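Local coordinates for conserved hypothetical protein (Streptococcus pneumoniae, PDB 2GK4) that probably acts in coenzyme A biosynthesis, like the phosphopantothenoylcysteine synthetase part of its flavoprotein family, at residues K177-I180 with L186-A189. Sequence-based numbering, arbitrary orientation.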
loop_
_atom_site.group_PDB
_atom_site.type_symbol
_atom_site.label_atom_id
_atom_site.label_comp_id
_atom_site.label_asym_id
_atom_site.label_seq_id
_atom_site.Cartn_x
_atom_site.Cartn_y
_atom_site.Cartn_z
ATOM N N LYS A 177 0.988 1.027 -30.620
ATOM C CA LYS A 177 0.432 -0.305 -30.458
ATOM C C LYS A 177 -0.763 -0.250 -29.497
ATOM O O LYS A 177 -1.801 -0.861 -29.751
ATOM C CB LYS A 177 1.512 -1.262 -29.960
ATOM C CG LYS A 177 2.551 -1.664 -31.050
ATOM C CD LYS A 177 3.534 -2.675 -30.470
ATOM C CE LYS A 177 4.700 -2.974 -31.430
ATOM N NZ LYS A 177 4.279 -3.047 -32.845
ATOM N N SER A 178 -0.606 0.517 -28.417
ATOM C CA SER A 178 -1.654 0.749 -27.421
ATOM C C SER A 178 -2.843 1.528 -27.990
ATOM O O SER A 178 -4.007 1.209 -27.712
ATOM C CB SER A 178 -1.058 1.481 -26.216
ATOM O OG SER A 178 -2.077 1.826 -25.292
ATOM N N LEU A 179 -2.564 2.552 -28.793
ATOM C CA LEU A 179 -3.624 3.252 -29.525
ATOM C C LEU A 179 -4.550 2.318 -30.288
ATOM O O LEU A 179 -5.778 2.433 -30.194
ATOM C CB LEU A 179 -3.005 4.241 -30.512
ATOM C CG LEU A 179 -2.984 5.716 -30.174
ATOM C CD1 LEU A 179 -3.996 6.463 -30.973
ATOM C CD2 LEU A 179 -3.288 5.889 -28.756
ATOM N N ILE A 180 -3.949 1.384 -31.019
ATOM C CA ILE A 180 -4.679 0.415 -31.846
ATOM C C ILE A 180 -5.437 -0.603 -30.994
ATOM O O ILE A 180 -6.614 -0.846 -31.223
ATOM C CB ILE A 180 -3.729 -0.260 -32.903
ATOM C CG1 ILE A 180 -3.829 0.450 -34.251
ATOM C CG2 ILE A 180 -4.084 -1.736 -33.159
ATOM C CD1 ILE A 180 -3.735 1.980 -34.219
ATOM N N LEU A 186 -5.730 9.086 -28.333
ATOM C CA LEU A 186 -4.510 9.759 -27.953
ATOM C C LEU A 186 -3.893 8.942 -26.845
ATOM O O LEU A 186 -4.600 8.525 -25.920
ATOM C CB LEU A 186 -4.824 11.162 -27.434
ATOM C CG LEU A 186 -3.703 11.935 -26.731
ATOM C CD1 LEU A 186 -2.550 12.208 -27.745
ATOM C CD2 LEU A 186 -4.255 13.278 -26.170
ATOM N N ILE A 187 -2.584 8.694 -26.951
ATOM C CA ILE A 187 -1.814 8.127 -25.840
ATOM C C ILE A 187 -0.690 9.092 -25.478
ATOM O O ILE A 187 0.142 9.458 -26.329
ATOM C CB ILE A 187 -1.194 6.724 -26.184
ATOM C CG1 ILE A 187 -2.258 5.635 -26.416
ATOM C CG2 ILE A 187 -0.280 6.259 -25.089
ATOM C CD1 ILE A 187 -3.152 5.330 -25.221
ATOM N N ILE A 188 -0.645 9.491 -24.212
ATOM C CA ILE A 188 0.409 10.361 -23.711
ATOM C C ILE A 188 1.513 9.463 -23.144
ATOM O O ILE A 188 1.353 8.817 -22.079
ATOM C CB ILE A 188 -0.148 11.371 -22.707
ATOM C CG1 ILE A 188 -1.211 12.257 -23.395
ATOM C CG2 ILE A 188 0.979 12.232 -22.061
ATOM C CD1 ILE A 188 -1.997 13.103 -22.448
ATOM N N ALA A 189 2.609 9.384 -23.882
ATOM C CA ALA A 189 3.697 8.470 -23.550
ATOM C C ALA A 189 4.796 9.226 -22.797
ATOM O O ALA A 189 5.069 10.382 -23.099
ATOM C CB ALA A 189 4.261 7.825 -24.815
#
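L179 and I187 are the nearest pair of backbone positions, CA to CA 6.4 Å, between segment 177-180, in the last turns of helix 168-182, and segment 186-189, at the start of strand 186-191. Helix and strand are the second and third elements of a beta-alpha-beta crossover that begins with strand 156-163, part of the Rossmann-like alpha-beta-alpha sandwich. No hydrogen bond joins 177-180 to 186-189; the strand takes its backbone bonds from its sheet neighbours, G159 and K161 in one strand, I203 and V205 in another. Successive strand residues face opposite layers: I187 points its side chain at the helix, where A175 also touches it, whereas L186 and I188 meet L223 of helix 216-228. The contact is small, burying 168 Å² in all, and its touching residues are buried.

Three side chains do most of the work. The chi1 of I187, -65°, turns CG1 away from its own carbonyl and sends the CG1-CD1 arm across to the helix. L179 and I187 run alongside each other in opposite senses, with L179 CG 3.8 Å from I187 CG1. The end of L179 is doubtful: the 2.6 Å between its CD2 and I187 CG1 is a model error, and neither side-chain torsion of this leucine is staggered, so the positions of its methyls are uncertain. One helical position earlier, S178 turns OG anti to its backbone N (chi1 175°), bringing the hydroxyl oxygen to the methyl end of I187, with S178 OG 3.7 Å from I187 CD1.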